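Amidase, hydantoinase/carbamoylase family (Paraburkholderia phymatum, PDB 6C0D) probably hydrolyses N-carbamoyl-L-amino acids as a zinc-binding, homodimeric amidase of the peptidase M20 family. Local coordinates at residues 221-226 / 325-330; 228-233 / 281-286. All blocks are in the same frame, centred on the assembly; numbering follows the deposited sequence.

Interaction 1. Residues 221-226 / 325-330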
ATOM      1  N   GLU A 221      -3.914  14.999 -11.572  1.00 18.32           N
ATOM      2  CA  GLU A 221      -3.345  13.911 -10.781  1.00 19.88           C
ATOM      3  C   GLU A 221      -2.221  14.459  -9.920  1.00 22.88           C
ATOM      4  O   GLU A 221      -1.455  15.315 -10.365  1.00 21.14           O
ATOM      5  CB  GLU A 221      -2.830  12.791 -11.688  1.00 24.15           C
ATOM      6  CG  GLU A 221      -3.998  12.028 -12.340  1.00 25.14           C
ATOM      7  CD  GLU A 221      -3.553  10.976 -13.326  1.00 33.77           C
ATOM      8  OE1 GLU A 221      -2.442  11.098 -13.882  1.00 39.22           O
ATOM      9  OE2 GLU A 221      -4.316  10.024 -13.543  1.00 30.48           O
ATOM     10  N   PHE A 222      -2.135  13.965  -8.682  1.00 18.24           N
ATOM     11  CA  PHE A 222      -1.103  14.390  -7.748  1.00 20.29           C
ATOM     12  C   PHE A 222      -0.641  13.199  -6.930  1.00 22.03           C
ATOM     13  O   PHE A 222      -1.408  12.260  -6.683  1.00 19.07           O
ATOM     14  CB  PHE A 222      -1.610  15.453  -6.771  1.00 19.50           C
ATOM     15  CG  PHE A 222      -1.936  16.769  -7.417  1.00 19.50           C
ATOM     16  CD1 PHE A 222      -0.977  17.767  -7.498  1.00 22.20           C
ATOM     17  CD2 PHE A 222      -3.211  17.021  -7.900  1.00 22.69           C
ATOM     18  CE1 PHE A 222      -1.271  18.986  -8.081  1.00 28.22           C
ATOM     19  CE2 PHE A 222      -3.510  18.244  -8.509  1.00 23.16           C
ATOM     20  CZ  PHE A 222      -2.538  19.227  -8.581  1.00 25.89           C
ATOM     21  N   GLN A 223       0.614  13.258  -6.499  1.00 19.61           N
ATOM     22  CA  GLN A 223       1.063  12.467  -5.366  1.00 20.16           C
ATOM     23  C   GLN A 223       1.146  13.386  -4.165  1.00 23.20           C
ATOM     24  O   GLN A 223       1.575  14.540  -4.271  1.00 23.11           O
ATOM     25  CB  GLN A 223       2.440  11.847  -5.596  1.00 30.43           C
ATOM     26  CG  GLN A 223       2.507  10.713  -6.574  1.00 41.70           C
ATOM     27  CD  GLN A 223       3.872  10.059  -6.551  1.00 57.01           C
ATOM     28  OE1 GLN A 223       4.674  10.310  -5.648  1.00 65.04           O
ATOM     29  NE2 GLN A 223       4.148   9.222  -7.542  1.00 62.04           N
ATOM     30  N   LEU A 224       0.738  12.882  -3.021  1.00 19.00           N
ATOM     31  CA  LEU A 224       0.857  13.622  -1.777  0.55 19.63           C
ATOM     32  C   LEU A 224       1.671  12.773  -0.817  1.00 20.42           C
ATOM     33  O   LEU A 224       1.253  11.661  -0.459  1.00 21.09           O
ATOM     34  CB  LEU A 224      -0.521  13.943  -1.215  0.55 21.91           C
ATOM     35  CG  LEU A 224      -0.541  14.805   0.033  0.55 25.12           C
ATOM     36  CD1 LEU A 224       0.094  16.172  -0.219  0.55 34.22           C
ATOM     37  CD2 LEU A 224      -1.970  14.948   0.404  0.55 24.69           C
ATOM     38  N   ARG A 225       2.842  13.279  -0.435  1.00 21.78           N
ATOM     39  CA  ARG A 225       3.774  12.583   0.444  0.53 22.33           C
ATOM     40  C   ARG A 225       3.691  13.154   1.848  1.00 25.04           C
ATOM     41  O   ARG A 225       3.521  14.364   2.022  1.00 21.25           O
ATOM     42  CB  ARG A 225       5.217  12.724  -0.051  0.53 24.37           C
ATOM     43  CG  ARG A 225       5.532  12.037  -1.363  0.53 33.47           C
ATOM     44  CD  ARG A 225       7.010  12.242  -1.721  0.53 40.75           C
ATOM     45  NE  ARG A 225       7.358  11.631  -3.002  0.53 49.27           N
ATOM     46  CZ  ARG A 225       8.394  11.998  -3.751  0.53 48.47           C
ATOM     47  NH1 ARG A 225       9.180  12.989  -3.356  0.53 46.32           N
ATOM     48  NH2 ARG A 225       8.631  11.388  -4.907  0.53 51.12           N
ATOM     49  N   PHE A 226       3.849  12.282   2.843  1.00 19.36           N
ATOM     50  CA  PHE A 226       3.847  12.654   4.249  1.00 18.24           C
ATOM     51  C   PHE A 226       5.146  12.166   4.857  1.00 22.04           C
ATOM     52  O   PHE A 226       5.510  10.999   4.682  1.00 21.03           O
ATOM     53  CB  PHE A 226       2.633  12.054   4.966  1.00 17.30           C
ATOM     54  CG  PHE A 226       1.350  12.603   4.444  1.00 20.95           C
ATOM     55  CD1 PHE A 226       0.765  12.061   3.304  1.00 20.79           C
ATOM     56  CD2 PHE A 226       0.776  13.717   5.034  1.00 21.81           C
ATOM     57  CE1 PHE A 226      -0.412  12.592   2.775  1.00 19.05           C
ATOM     58  CE2 PHE A 226      -0.405  14.263   4.513  1.00 21.00           C
ATOM     59  CZ  PHE A 226      -0.994  13.697   3.379  1.00 18.53           C
ATOM     60  N   GLU A 325       3.723  17.093   1.361  1.00 21.53           N
ATOM     61  CA  GLU A 325       4.443  17.538   0.173  1.00 20.92           C
ATOM     62  C   GLU A 325       3.645  17.148  -1.062  1.00 29.17           C
ATOM     63  O   GLU A 325       3.407  15.959  -1.294  1.00 23.64           O
ATOM     64  CB  GLU A 325       5.838  16.924   0.130  1.00 25.86           C
ATOM     65  CG  GLU A 325       6.648  17.321  -1.078  1.00 43.19           C
ATOM     66  CD  GLU A 325       7.969  16.584  -1.122  1.00 67.53           C
ATOM     67  OE1 GLU A 325       8.519  16.414  -2.233  1.00 77.45           O
ATOM     68  OE2 GLU A 325       8.444  16.167  -0.039  1.00 59.28           O
ATOM     69  N   LEU A 326       3.236  18.137  -1.851  1.00 24.11           N
ATOM     70  CA  LEU A 326       2.364  17.907  -2.999  1.00 21.48           C
ATOM     71  C   LEU A 326       3.193  17.886  -4.274  1.00 24.94           C
ATOM     72  O   LEU A 326       3.991  18.803  -4.511  1.00 25.90           O
ATOM     73  CB  LEU A 326       1.302  19.003  -3.079  1.00 23.66           C
ATOM     74  CG  LEU A 326       0.227  18.892  -4.157  1.00 24.81           C
ATOM     75  CD1 LEU A 326      -0.712  17.755  -3.853  1.00 22.55           C
ATOM     76  CD2 LEU A 326      -0.521  20.212  -4.252  1.00 28.59           C
ATOM     77  N   ILE A 327       2.989  16.862  -5.104  1.00 23.68           N
ATOM     78  CA  ILE A 327       3.741  16.703  -6.349  1.00 27.53           C
ATOM     79  C   ILE A 327       2.757  16.579  -7.501  1.00 29.52           C
ATOM     80  O   ILE A 327       1.963  15.632  -7.545  1.00 23.55           O
ATOM     81  CB  ILE A 327       4.667  15.478  -6.307  1.00 30.94           C
ATOM     82  CG1 ILE A 327       5.589  15.576  -5.089  1.00 36.60           C
ATOM     83  CG2 ILE A 327       5.479  15.397  -7.583  1.00 33.15           C
ATOM     84  CD1 ILE A 327       6.121  14.262  -4.654  1.00 45.99           C
ATOM     85  N   ALA A 328       2.808  17.523  -8.432  1.00 28.89           N
ATOM     86  CA  ALA A 328       1.939  17.433  -9.603  1.00 30.19           C
ATOM     87  C   ALA A 328       2.455  16.353 -10.545  1.00 33.25           C
ATOM     88  O   ALA A 328       3.663  16.199 -10.733  1.00 37.57           O
ATOM     89  CB  ALA A 328       1.877  18.780 -10.335  1.00 31.23           C
ATOM     90  N   CYS A 329       1.541  15.577 -11.111  1.00 28.35           N
ATOM     91  CA  CYS A 329       1.904  14.584 -12.111  1.00 29.05           C
ATOM     92  C   CYS A 329       1.757  15.166 -13.505  1.00 35.44           C
ATOM     93  O   CYS A 329       0.875  15.989 -13.765  1.00 33.92           O
ATOM     94  CB  CYS A 329       1.027  13.341 -11.994  1.00 30.39           C
ATOM     95  SG  CYS A 329       1.182  12.577 -10.402  1.00 35.91           S
ATOM     96  N   GLU A 330       2.630  14.726 -14.407  1.00 35.94           N
ATOM     97  CA  GLU A 330       2.526  15.172 -15.789  1.00 38.28           C
ATOM     98  C   GLU A 330       1.206  14.694 -16.386  1.00 38.74           C
ATOM     99  O   GLU A 330       0.626  13.693 -15.951  1.00 33.61           O
ATOM    100  CB  GLU A 330       3.710  14.654 -16.607  1.00 41.94           C
TER
HETATM  101  O   HOH W   1      -2.123  16.186 -13.582  1.00 24.65           O
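Arg225 and Ile327 meet across the strand pair with the guanidinium laid over a methyl group. In the conformer described, the Ile327 CD1 methyl sits over the centre of one guanidinium face, 3.3 Å from Arg225 CZ. The Arg225 chain is extended from CG to NE (chi3 -178°), and its CD also rests on this methyl. In this same conformer Arg225 and Glu325 run side by side, pointing the same way. Their charged planes stand 77° apart, and the salt bridge between Arg225 NH1 and Glu325 OE1 is long at 3.7 Å. Glu325 has a second partner: its OE2 forms a salt bridge with Arg323.

Phe222, Leu224, Leu326 and Ala328 point to the other face of the strand pair. Leu326 crosses the Phe222 ring obliquely, with its CD1 3.7 Å from Phe222 CD1. Ala328 CB lies near the ring at Phe222 CE1, 3.9 Å away. Helix 299-317 covers this face, with Leu309 touching both Phe222 and Leu326.

Gln223 and Ile327 exchange two backbone hydrogen bonds, as do Arg225 and Glu325. Cys329 N adds one to Glu221 O at 3.1 Å, its donor above the carbonyl plane. A water joins Glu221 N to Cys329 O. The second subunit packs against Glu221 and Cys329. This is an antiparallel strand pair with one helix-covered face, consistent with the alpha/beta dimerisation domain of M20 enzymes.

Interaction 2. Residues 228-233 / 281-286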
ATOM      1  N   GLY A 228       7.141  11.795   8.263  1.00 19.06           N
ATOM      2  CA  GLY A 228       7.137  11.796   9.703  1.00 18.83           C
ATOM      3  C   GLY A 228       8.387  11.119  10.237  1.00 26.38           C
ATOM      4  O   GLY A 228       9.494  11.420   9.782  1.00 23.84           O
ATOM      5  N   GLN A 229       8.225  10.204  11.192  1.00 21.20           N
ATOM      6  CA  GLN A 229       9.362   9.556  11.826  1.00 23.41           C
ATOM      7  C   GLN A 229       9.020   8.100  12.113  1.00 21.54           C
ATOM      8  O   GLN A 229       7.970   7.817  12.689  1.00 22.55           O
ATOM      9  CB  GLN A 229       9.723  10.288  13.115  1.00 30.64           C
ATOM     10  CG  GLN A 229      10.858   9.713  13.897  1.00 39.10           C
ATOM     11  CD  GLN A 229      11.113  10.538  15.133  1.00 47.41           C
ATOM     12  OE1 GLN A 229      11.725  11.598  15.059  1.00 51.59           O
ATOM     13  NE2 GLN A 229      10.603  10.078  16.272  1.00 56.07           N
ATOM     14  N   ARG A 230       9.891   7.189  11.688  1.00 20.36           N
ATOM     15  CA  ARG A 230       9.745   5.780  12.031  1.00 24.96           C
ATOM     16  C   ARG A 230       9.923   5.600  13.531  1.00 24.69           C
ATOM     17  O   ARG A 230      10.755   6.272  14.145  1.00 22.27           O
ATOM     18  CB  ARG A 230      10.799   4.949  11.298  1.00 31.54           C
ATOM     19  CG  ARG A 230      10.295   4.030  10.236  1.00 45.82           C
ATOM     20  CD  ARG A 230      11.447   3.251   9.609  1.00 37.55           C
ATOM     21  NE  ARG A 230      11.336   3.235   8.153  1.00 41.30           N
ATOM     22  CZ  ARG A 230      11.991   2.389   7.369  1.00 39.36           C
ATOM     23  NH1 ARG A 230      11.821   2.432   6.054  1.00 37.12           N
ATOM     24  NH2 ARG A 230      12.805   1.489   7.908  1.00 46.88           N
ATOM     25  N   ASN A 231       9.174   4.666  14.120  1.00 21.92           N
ATOM     26  CA  ASN A 231       9.315   4.374  15.546  1.00 20.42           C
ATOM     27  C   ASN A 231       8.828   2.956  15.811  1.00 21.97           C
ATOM     28  O   ASN A 231       8.054   2.383  15.041  1.00 19.74           O
ATOM     29  CB  ASN A 231       8.515   5.340  16.433  1.00 20.34           C
ATOM     30  CG  ASN A 231       9.265   6.609  16.797  1.00 27.78           C
ATOM     31  OD1 ASN A 231       8.813   7.713  16.474  1.00 29.80           O
ATOM     32  ND2 ASN A 231      10.375   6.470  17.534  1.00 26.44           N
ATOM     33  N   HIS A 232       9.296   2.398  16.919  1.00 20.66           N
ATOM     34  CA  HIS A 232       8.828   1.091  17.361  1.00 20.34           C
ATOM     35  C   HIS A 232       7.377   1.219  17.823  1.00 18.52           C
ATOM     36  O   HIS A 232       7.070   2.052  18.682  1.00 20.46           O
ATOM     37  CB  HIS A 232       9.742   0.605  18.485  1.00 21.30           C
ATOM     38  CG  HIS A 232       9.484  -0.804  18.927  1.00 27.62           C
ATOM     39  ND1 HIS A 232       8.275  -1.212  19.448  1.00 27.44           N
ATOM     40  CD2 HIS A 232      10.295  -1.891  18.967  1.00 32.96           C
ATOM     41  CE1 HIS A 232       8.340  -2.496  19.761  1.00 31.66           C
ATOM     42  NE2 HIS A 232       9.555  -2.934  19.477  1.00 31.77           N
ATOM     43  N   ALA A 233       6.480   0.412  17.243  1.00 20.62           N
ATOM     44  CA  ALA A 233       5.053   0.574  17.504  1.00 18.30           C
ATOM     45  C   ALA A 233       4.635   0.141  18.906  1.00 21.79           C
ATOM     46  O   ALA A 233       3.496   0.420  19.302  1.00 20.72           O
ATOM     47  CB  ALA A 233       4.233  -0.216  16.483  1.00 20.01           C
ATOM     48  N   PHE A 281       3.764  -4.462  10.757  1.00 25.95           N
ATOM     49  CA  PHE A 281       2.897  -4.396  11.939  1.00 24.29           C
ATOM     50  C   PHE A 281       3.497  -3.568  13.066  1.00 23.19           C
ATOM     51  O   PHE A 281       2.778  -2.835  13.750  1.00 23.39           O
ATOM     52  CB  PHE A 281       2.624  -5.803  12.490  1.00 23.91           C
ATOM     53  CG  PHE A 281       1.347  -6.451  11.990  1.00 36.16           C
ATOM     54  CD1 PHE A 281       0.097  -5.963  12.365  1.00 27.17           C
ATOM     55  CD2 PHE A 281       1.403  -7.581  11.195  1.00 44.35           C
ATOM     56  CE1 PHE A 281      -1.061  -6.573  11.939  1.00 33.33           C
ATOM     57  CE2 PHE A 281       0.234  -8.188  10.755  1.00 48.17           C
ATOM     58  CZ  PHE A 281      -0.999  -7.674  11.130  1.00 37.90           C
ATOM     59  N   SER A 282       4.796  -3.733  13.341  1.00 22.39           N
ATOM     60  CA  SER A 282       5.377  -3.193  14.566  1.00 21.64           C
ATOM     61  C   SER A 282       6.205  -1.927  14.349  1.00 21.52           C
ATOM     62  O   SER A 282       7.010  -1.571  15.218  1.00 21.88           O
ATOM     63  CB  SER A 282       6.226  -4.259  15.257  1.00 25.31           C
ATOM     64  OG  SER A 282       5.407  -5.336  15.685  1.00 25.96           O
ATOM     65  N   VAL A 283       6.019  -1.237  13.229  1.00 20.93           N
ATOM     66  CA  VAL A 283       6.740   0.006  12.958  1.00 19.34           C
ATOM     67  C   VAL A 283       5.743   1.117  12.638  1.00 18.51           C
ATOM     68  O   VAL A 283       4.987   1.020  11.664  1.00 21.78           O
ATOM     69  CB  VAL A 283       7.740  -0.164  11.801  1.00 25.11           C
ATOM     70  CG1 VAL A 283       8.530   1.127  11.600  1.00 20.72           C
ATOM     71  CG2 VAL A 283       8.674  -1.364  12.073  1.00 25.87           C
ATOM     72  N   VAL A 284       5.746   2.170  13.454  1.00 20.42           N
ATOM     73  CA  VAL A 284       5.045   3.410  13.132  1.00 17.38           C
ATOM     74  C   VAL A 284       5.606   3.922  11.806  1.00 17.53           C
ATOM     75  O   VAL A 284       6.823   4.127  11.709  1.00 20.13           O
ATOM     76  CB  VAL A 284       5.238   4.453  14.249  1.00 17.71           C
ATOM     77  CG1 VAL A 284       4.467   5.734  13.922  1.00 20.78           C
ATOM     78  CG2 VAL A 284       4.850   3.864  15.621  1.00 20.19           C
ATOM     79  N   PRO A 285       4.781   4.109  10.769  1.00 18.62           N
ATOM     80  CA  PRO A 285       5.305   4.521   9.453  1.00 17.83           C
ATOM     81  C   PRO A 285       5.957   5.894   9.515  1.00 20.15           C
ATOM     82  O   PRO A 285       5.351   6.859   9.977  1.00 18.86           O
ATOM     83  CB  PRO A 285       4.054   4.554   8.558  1.00 20.57           C
ATOM     84  CG  PRO A 285       3.000   3.763   9.280  1.00 21.61           C
ATOM     85  CD  PRO A 285       3.329   3.859  10.758  1.00 16.92           C
ATOM     86  N   GLY A 286       7.180   5.985   8.994  1.00 18.66           N
ATOM     87  CA  GLY A 286       7.873   7.263   8.929  1.00 21.71           C
ATOM     88  C   GLY A 286       7.609   8.054   7.658  1.00 23.68           C
ATOM     89  O   GLY A 286       7.894   9.258   7.587  1.00 22.66           O
TER
HETATM   90  O   HOH W   2       9.820   5.195   7.262  1.00 36.48           O
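Val283 CG1, anti to the backbone N (chi1 -177°), meets Arg230 CG at 3.7 Å. The two side chains cross. Further out, the Arg230 chain bends at chi3 (-135°), which places its NE toward a water. Arg230 NE gives this water, which lies in the guanidinium plane, a short hydrogen bond of 2.6 Å. The same water weakly accepts from Gly286 N. Arg230 NH1 forms a salt bridge with Asp277.

Val284 CG2 touches both Asn231 CB and Ala233 CA, the latter at 3.8 Å from Val284 CG2. Asn231 OD1 accepts a nearly straight bond of 3.0 Å from Gln229 NE2, which ties the two amides together within their own segment.

The backbones pair at Asn231 and Val284. Val284 N donates to Asn231 O at 2.8 Å, while the return bond from Asn231 N is weak. Ala233 N reaches Ser282 O at 2.9 Å from above the carbonyl plane. Gly228 N bonds Gly286 O at 2.7 Å. Gly286 CA lies 3.4 Å from Arg230 N, a close backbone approach.

Ser282 OG bonds Gln293 of the second subunit, and the Phe281 ring meets His291 there. His232 lies close to a bound buffer molecule. The arrangement is a short antiparallel ladder flanked by loops, at the subunit interface of the M20 homodimer.

Interaction 2 is nested inside the chain loop closed by interaction 1. Strand 210-227 supplies one side of interaction 1, and the chain then passes directly into segment 228-233. Strand 283-296, which carries part of interaction 2, also pairs with strand 210-227, bonding to Phe222, Leu224 and Phe226. The centres of the two contacts are about 22 Å apart, and within one chain they do not touch beyond this continuity. They lie about 24 Å and 42 Å from the chain centre. Both are away from the zinc site of His89, Asp100 and His196. Both touch the second subunit: Phe281, part of interaction 2, packs on Glu221 and Cys329 of the partner chain's interaction 1.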